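Local atomic coordinates of mirolysin (Tannerella forsythia, PDB entry 6R7V), a protein that probably cleaves peptide bonds as a zinc-dependent metallopeptidase of the pappalysin family, captured here as a latent zymogen of the cysteine-switch type. Residues A[217-220]-A[221-224]; A[228-232]-A[233-237]; A[236-239]-A[240-244]. The protein carries 1 engineered substitution. All blocks are in the same frame, centred on the assembly; numbering follows the deposited sequence.

Contact 1 (A[217-220]-A[221-224]); sequences HIWG and DDGG. With CA (calcium ion), chain B; ZN (zinc ion), chain D.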
loop_
_atom_site.group_PDB
_atom_site.type_symbol
_atom_site.label_atom_id
_atom_site.label_comp_id
_atom_site.label_asym_id
_atom_site.label_seq_id
_atom_site.Cartn_x
_atom_site.Cartn_y
_atom_site.Cartn_z
ATOM N N HIS A 217 -6.889 -6.980 2.378
ATOM C CA HIS A 217 -6.267 -8.114 3.055
ATOM C C HIS A 217 -6.742 -9.416 2.461
ATOM O O HIS A 217 -7.945 -9.600 2.229
ATOM C CB HIS A 217 -6.592 -8.070 4.527
ATOM C CG HIS A 217 -5.896 -6.948 5.208
ATOM N ND1 HIS A 217 -6.454 -6.320 6.287
ATOM C CD2 HIS A 217 -4.714 -6.358 4.920
ATOM C CE1 HIS A 217 -5.593 -5.384 6.652
ATOM N NE2 HIS A 217 -4.547 -5.336 5.837
ATOM N N ILE A 218 -5.789 -10.325 2.228
ATOM C CA ILE A 218 -6.064 -11.544 1.469
ATOM C C ILE A 218 -7.105 -12.461 2.164
ATOM O O ILE A 218 -7.833 -13.196 1.497
ATOM C CB ILE A 218 -4.741 -12.284 1.205
ATOM C CG1 ILE A 218 -4.929 -13.446 0.232
ATOM C CG2 ILE A 218 -4.067 -12.749 2.520
ATOM C CD1 ILE A 218 -3.610 -13.943 -0.366
ATOM N N TRP A 219 -7.173 -12.407 3.493
ATOM C CA TRP A 219 -8.116 -13.261 4.226
ATOM C C TRP A 219 -9.531 -12.659 4.351
ATOM O O TRP A 219 -10.419 -13.314 4.925
ATOM C CB TRP A 219 -7.572 -13.622 5.611
ATOM C CG TRP A 219 -7.558 -12.481 6.563
ATOM C CD1 TRP A 219 -8.515 -12.156 7.475
ATOM C CD2 TRP A 219 -6.541 -11.476 6.668
ATOM N NE1 TRP A 219 -8.164 -10.993 8.130
ATOM C CE2 TRP A 219 -6.952 -10.565 7.664
ATOM C CE3 TRP A 219 -5.291 -11.291 6.059
ATOM C CZ2 TRP A 219 -6.180 -9.455 8.034
ATOM C CZ3 TRP A 219 -4.533 -10.186 6.414
ATOM C CH2 TRP A 219 -4.969 -9.295 7.418
ATOM N N GLY A 220 -9.755 -11.454 3.839
ATOM C CA GLY A 220 -11.107 -10.897 3.821
ATOM C C GLY A 220 -11.600 -10.138 5.036
ATOM O O GLY A 220 -12.776 -9.778 5.079
ATOM N N ASP A 221 -10.712 -9.865 6.009
ATOM C CA ASP A 221 -11.010 -9.071 7.194
ATOM C C ASP A 221 -12.296 -9.553 7.848
ATOM O O ASP A 221 -13.185 -8.757 8.136
ATOM C CB ASP A 221 -11.129 -7.578 6.792
ATOM C CG ASP A 221 -9.790 -6.962 6.440
ATOM O OD1 ASP A 221 -8.851 -7.129 7.224
ATOM O OD2 ASP A 221 -9.692 -6.320 5.363
ATOM N N ASP A 222 -12.414 -10.872 8.069
ATOM C CA ASP A 222 -13.670 -11.426 8.540
ATOM C C ASP A 222 -13.530 -12.228 9.805
ATOM O O ASP A 222 -14.387 -13.075 10.102
ATOM C CB ASP A 222 -14.239 -12.309 7.422
ATOM C CG ASP A 222 -13.264 -13.349 6.883
ATOM O OD1 ASP A 222 -12.200 -13.560 7.507
ATOM O OD2 ASP A 222 -13.547 -13.930 5.837
ATOM N N GLY A 223 -12.449 -12.005 10.526
ATOM C CA GLY A 223 -12.251 -12.653 11.819
ATOM C C GLY A 223 -11.980 -14.136 11.758
ATOM O O GLY A 223 -12.216 -14.841 12.730
ATOM N N GLY A 224 -11.523 -14.614 10.606
ATOM C CA GLY A 224 -11.195 -16.022 10.449
ATOM C C GLY A 224 -12.179 -16.862 9.693
ATOM O O GLY A 224 -11.914 -18.052 9.477
HETATM CA CA CA B . -11.528 -15.131 5.761
HETATM ZN ZN ZN D . -3.227 -3.837 5.492
HETATM O O HOH W 1 -8.070 -4.731 3.768
HETATM O O HOH W 2 -10.274 -7.994 3.196
HETATM O O HOH W 3 -9.879 -10.243 10.480
HETATM O O HOH W 4 -12.406 -15.471 3.576
#
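His217 binds the zinc ion with one ring nitrogen and Asp221 with the other. NE2 lies 2.0 Å from the metal, while ND1 donates to Asp221 OD1 at 2.7 Å. The oxygen lies in the imidazole plane and uses its syn lone pair, and the bond is nearly straight (169°), though ring and carboxylate planes stand 68° apart. Together with the zinc bond, this second-shell carboxylate helps fix the rotation of the ring, and it would be expected to make the imidazole a stronger zinc ligand. A water bridges the carboxylate's other oxygen, OD2, to His217 N.

A few residues on, Trp219 O binds a calcium ion at 2.3 Å, and Asp222 reaches it with both OD1 and OD2; Asp222 OD2 also accepts from Gly228 N.

Packing joins the two sites: Trp219 CH2 lies over one face of the imidazole, toward its rim, and the indole face carries Asp221 N, 3.5 Å from CD1. Gly220 closes the type I turn begun at His217.

The loop, buried from His217 to Asp221 but exposed at Gly223, runs from helix 203-212, whose His207 and His211 share the zinc with His217 and Cys6, toward strand 243-244.

Contact 2 (A[228-232]-A[233-237]); sequences GTDNI and ADTPN. With CA (calcium ion), chain C.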
loop_
_atom_site.group_PDB
_atom_site.type_symbol
_atom_site.label_atom_id
_atom_site.label_comp_id
_atom_site.label_asym_id
_atom_site.label_seq_id
_atom_site.Cartn_x
_atom_site.Cartn_y
_atom_site.Cartn_z
ATOM N N GLY A 228 -15.732 -13.596 4.103
ATOM C CA GLY A 228 -15.168 -12.364 3.590
ATOM C C GLY A 228 -14.363 -12.649 2.339
ATOM O O GLY A 228 -14.011 -13.799 2.053
ATOM N N THR A 229 -14.093 -11.611 1.577
ATOM C CA THR A 229 -13.351 -11.805 0.325
ATOM C C THR A 229 -12.440 -10.649 0.082
ATOM O O THR A 229 -12.707 -9.552 0.581
ATOM C CB THR A 229 -14.346 -11.936 -0.855
ATOM O OG1 THR A 229 -13.617 -12.156 -2.075
ATOM C CG2 THR A 229 -15.266 -10.713 -1.006
ATOM N N ASP A 230 -11.362 -10.879 -0.688
ATOM C CA ASP A 230 -10.497 -9.784 -1.126
ATOM C C ASP A 230 -10.872 -9.416 -2.563
ATOM O O ASP A 230 -10.221 -8.571 -3.164
ATOM C CB ASP A 230 -9.001 -10.128 -0.975
ATOM C CG ASP A 230 -8.488 -11.227 -1.874
ATOM O OD1 ASP A 230 -9.323 -12.002 -2.422
ATOM O OD2 ASP A 230 -7.249 -11.332 -2.027
ATOM N N ASN A 231 -11.949 -10.019 -3.118
ATOM C CA ASN A 231 -12.439 -9.768 -4.484
ATOM C C ASN A 231 -11.423 -10.161 -5.553
ATOM O O ASN A 231 -11.539 -9.711 -6.693
ATOM C CB ASN A 231 -12.902 -8.319 -4.697
ATOM C CG ASN A 231 -13.977 -7.912 -3.712
ATOM O OD1 ASN A 231 -13.826 -6.937 -2.984
ATOM N ND2 ASN A 231 -15.056 -8.672 -3.633
ATOM N N ILE A 232 -10.449 -11.030 -5.210
ATOM C CA ILE A 232 -9.467 -11.532 -6.167
ATOM C C ILE A 232 -9.640 -13.047 -6.307
ATOM O O ILE A 232 -9.436 -13.787 -5.338
ATOM C CB ILE A 232 -8.032 -11.159 -5.770
ATOM C CG1 ILE A 232 -7.854 -9.635 -5.474
ATOM C CG2 ILE A 232 -7.060 -11.637 -6.858
ATOM C CD1 ILE A 232 -7.976 -8.702 -6.654
ATOM N N ALA A 233 -10.015 -13.515 -7.523
ATOM C CA ALA A 233 -10.254 -14.940 -7.690
ATOM C C ALA A 233 -8.992 -15.818 -7.567
ATOM O O ALA A 233 -9.101 -16.963 -7.101
ATOM C CB ALA A 233 -10.917 -15.187 -9.045
ATOM N N ASP A 234 -7.790 -15.284 -7.926
ATOM C CA ASP A 234 -6.623 -16.164 -7.897
ATOM C C ASP A 234 -5.879 -16.133 -6.541
ATOM O O ASP A 234 -4.878 -16.851 -6.389
ATOM C CB ASP A 234 -5.682 -15.915 -9.069
ATOM C CG ASP A 234 -5.038 -14.561 -9.091
ATOM O OD1 ASP A 234 -5.228 -13.795 -8.122
ATOM O OD2 ASP A 234 -4.291 -14.277 -10.060
ATOM N N THR A 235 -6.410 -15.404 -5.524
ATOM C CA THR A 235 -5.885 -15.536 -4.176
ATOM C C THR A 235 -6.810 -16.564 -3.486
ATOM O O THR A 235 -8.036 -16.331 -3.394
ATOM C CB THR A 235 -5.798 -14.201 -3.425
ATOM O OG1 THR A 235 -7.080 -13.576 -3.523
ATOM C CG2 THR A 235 -4.709 -13.311 -3.970
ATOM N N PRO A 236 -6.253 -17.712 -3.034
ATOM C CA PRO A 236 -7.104 -18.729 -2.373
ATOM C C PRO A 236 -7.905 -18.156 -1.212
ATOM O O PRO A 236 -7.373 -17.344 -0.455
ATOM C CB PRO A 236 -6.093 -19.744 -1.847
ATOM C CG PRO A 236 -4.885 -19.595 -2.751
ATOM C CD PRO A 236 -4.830 -18.121 -3.072
ATOM N N ASN A 237 -9.174 -18.586 -1.066
ATOM C CA ASN A 237 -10.014 -18.203 0.064
ATOM C C ASN A 237 -9.276 -18.567 1.330
ATOM O O ASN A 237 -8.713 -19.660 1.449
ATOM C CB ASN A 237 -11.363 -18.902 0.002
ATOM C CG ASN A 237 -12.411 -18.358 0.932
ATOM O OD1 ASN A 237 -12.164 -17.487 1.761
ATOM N ND2 ASN A 237 -13.619 -18.872 0.815
HETATM CA CA CA C . -9.420 -14.334 -2.995
HETATM O O HOH W 4 -12.406 -15.471 3.576
HETATM O O HOH W 5 -11.728 -13.464 -3.644
HETATM O O HOH W 6 -11.010 -14.171 -0.995
HETATM O O HOH W 7 -8.163 -14.720 -0.894
HETATM O O HOH W 8 -10.861 -16.187 -3.282
#
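Thr235 OG1 donates to Asp230 OD2 over 2.7 Å, using the syn lone pair of the carboxylate, and at the same time binds a calcium ion from 2.5 Å. Asp230 divides its oxygens: OD2 accepts the hydrogen bond from the threonine hydroxyl, OD1 meets the metal at 2.4 Å. The two side chains come from opposite directions, and CG of Asp230 sits between its backbone N and carbonyl carbon (chi1 67°), which turns the carboxylate to the ion. Two carbonyls, Ile232 O and Thr235 O, complete the protein ligands, and four waters bring the coordination to eight.

The backbone is folded to suit. Ile232 N donates to Asp230 OD1 from above the carboxylate plane (64° out of it), forming an Asx turn. An ST turn, begun one residue earlier, overlaps it, with Asn231 N donating to Thr229 OG1. From Ile232 to Thr235 the chain makes a type I turn whose closing bond, Thr235 N to Ile232 O, is weak at 3.4 Å.

Farther out, Ile232 and Asp234 run side by side, CG2 only 3.1 Å from OD1. That carboxylate is anchored elsewhere, OD1 to Thr279 OG1 and OD2 to Gly281 N, while Ile232 leans on Gln282 and Arg285 of helix 280-288.

Seven of the eight ligand oxygens are neutral, and Asp230 OD1 is the one from a carboxylate. The ion's pull on Thr235 OG1 would probably polarise the hydroxyl and strengthen the bond to Asp230 OD2, and the four waters suggest a site partly open to solvent.

Contact 3 (A[236-239]-A[240-244]); sequences PNQG and GYNEG. With CA (calcium ion), chain B.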
loop_
_atom_site.group_PDB
_atom_site.type_symbol
_atom_site.label_atom_id
_atom_site.label_comp_id
_atom_site.label_asym_id
_atom_site.label_seq_id
_atom_site.Cartn_x
_atom_site.Cartn_y
_atom_site.Cartn_z
ATOM N N PRO A 236 -6.253 -17.712 -3.034
ATOM C CA PRO A 236 -7.104 -18.729 -2.373
ATOM C C PRO A 236 -7.905 -18.156 -1.212
ATOM O O PRO A 236 -7.373 -17.344 -0.455
ATOM C CB PRO A 236 -6.093 -19.744 -1.847
ATOM C CG PRO A 236 -4.885 -19.595 -2.751
ATOM C CD PRO A 236 -4.830 -18.121 -3.072
ATOM N N ASN A 237 -9.174 -18.586 -1.066
ATOM C CA ASN A 237 -10.014 -18.203 0.064
ATOM C C ASN A 237 -9.276 -18.567 1.330
ATOM O O ASN A 237 -8.713 -19.660 1.449
ATOM C CB ASN A 237 -11.363 -18.902 0.002
ATOM C CG ASN A 237 -12.411 -18.358 0.932
ATOM O OD1 ASN A 237 -12.164 -17.487 1.761
ATOM N ND2 ASN A 237 -13.619 -18.872 0.815
ATOM N N GLN A 238 -9.218 -17.649 2.262
ATOM C CA GLN A 238 -8.377 -17.833 3.433
ATOM C C GLN A 238 -9.160 -17.463 4.686
ATOM O O GLN A 238 -9.937 -16.520 4.644
ATOM C CB GLN A 238 -7.125 -16.932 3.242
ATOM C CG GLN A 238 -6.111 -16.936 4.387
ATOM C CD GLN A 238 -4.849 -16.172 4.056
ATOM O OE1 GLN A 238 -4.347 -16.188 2.935
ATOM N NE2 GLN A 238 -4.314 -15.475 5.024
ATOM N N GLY A 239 -8.961 -18.203 5.781
ATOM C CA GLY A 239 -9.669 -17.942 7.045
ATOM C C GLY A 239 -9.256 -16.618 7.662
ATOM O O GLY A 239 -9.883 -15.585 7.417
ATOM N N GLY A 240 -8.201 -16.669 8.459
ATOM C CA GLY A 240 -7.662 -15.500 9.129
ATOM C C GLY A 240 -6.304 -15.111 8.591
ATOM O O GLY A 240 -5.809 -15.700 7.610
ATOM N N TYR A 241 -5.719 -14.089 9.160
ATOM C CA TYR A 241 -4.408 -13.659 8.732
ATOM C C TYR A 241 -3.355 -14.639 9.182
ATOM O O TYR A 241 -3.555 -15.419 10.122
ATOM C CB TYR A 241 -4.069 -12.246 9.271
ATOM C CG TYR A 241 -4.090 -12.113 10.789
ATOM C CD1 TYR A 241 -5.160 -11.497 11.444
ATOM C CD2 TYR A 241 -3.035 -12.584 11.568
ATOM C CE1 TYR A 241 -5.190 -11.388 12.835
ATOM C CE2 TYR A 241 -3.064 -12.494 12.959
ATOM C CZ TYR A 241 -4.157 -11.913 13.590
ATOM O OH TYR A 241 -4.188 -11.789 14.965
ATOM N N ASN A 242 -2.221 -14.588 8.497
ATOM C CA ASN A 242 -1.052 -15.329 8.935
ATOM C C ASN A 242 -0.054 -14.332 9.460
ATOM O O ASN A 242 -0.030 -13.186 9.023
ATOM C CB ASN A 242 -0.454 -16.138 7.800
ATOM C CG ASN A 242 -1.361 -17.242 7.386
ATOM O OD1 ASN A 242 -1.535 -18.227 8.109
ATOM N ND2 ASN A 242 -2.005 -17.077 6.254
ATOM N N GLU A 243 0.785 -14.769 10.365
ATOM C CA GLU A 243 1.808 -13.929 10.950
ATOM C C GLU A 243 3.118 -14.687 10.953
ATOM O O GLU A 243 3.140 -15.900 10.718
ATOM C CB GLU A 243 1.415 -13.479 12.369
ATOM C CG GLU A 243 1.248 -14.635 13.342
ATOM C CD GLU A 243 0.814 -14.295 14.754
ATOM O OE1 GLU A 243 0.682 -13.093 15.083
ATOM O OE2 GLU A 243 0.591 -15.249 15.535
ATOM N N GLY A 244 4.205 -13.967 11.158
ATOM C CA GLY A 244 5.500 -14.627 11.211
ATOM C C GLY A 244 5.941 -15.181 9.882
ATOM O O GLY A 244 5.758 -14.542 8.856
HETATM CA CA CA B . -11.528 -15.131 5.761
HETATM O O HOH W 4 -12.406 -15.471 3.576
#
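Gln238 and Gly240 meet where a calcium-binding loop leaves its metal and heads for strand 243-244. The loop belongs to the seven-coordinate calcium site of this metallopeptidase, and two successive carbonyls supply it here: Gln238 O and Gly239 O each bind the ion at 2.4 Å. Trp219 O, Ser225 O, both carboxylate oxygens of Asp222 and one water fill the remaining places. That water lies 2.7 Å from Asn237 OD1, probably donating to it, so the residue just ahead of the two carbonyls supports the site from the second shell.

While its carbonyl faces the metal, Gln238 sends its side chain on to the following residues. CG lies anti to the backbone N (chi1 178°) and the side chain stays extended beyond it, which places the amide beside Gly240 O. There NE2 donates to Gly240 O over 3.0 Å. The bond is almost straight at the hydrogen (170°), and the acceptor lies in the plane of the glutamine amide, whereas the donor is tilted 21° from the plane of the glycine carbonyl. The same NE2, a buried nitrogen with two acceptors, also bonds Asp268 OD2, and Asp268 OD1 receives the backbone N-H of Asn242, so this aspartate serves both sides of the contact.

Asn242 brings its amide obliquely across that of Gln238. Its OD1 accepts from Lys250 NZ, which leaves the nitrogen facing the glutamine: Asn242 ND2 and Gln238 NE2, both donors, come within 3.1 Å without bonding to each other.

How the contacts relate
The three contacts lie on the chain between helix 203-212 and the end of strand 243-244; contact 1 precedes contacts 2 and 3, which overlap at Pro236 and Asn237. Contact 1 spans zinc and first calcium, which lie 14.0 Å apart; contact 3 supplies two more ligands to that calcium, its centre about 7 Å from that of contact 1. Contact 2 wraps the second calcium, 9.0 Å from the first. Contacts 1 and 2 are stitched by Asp222 OD2 and Gly228 N, 2.8 Å apart in a probable hydrogen bond, and by Ile218 CD1 against Thr235 CB. One calcium-bound water, between Gly228 O and Asn237 OD1, belongs to all three.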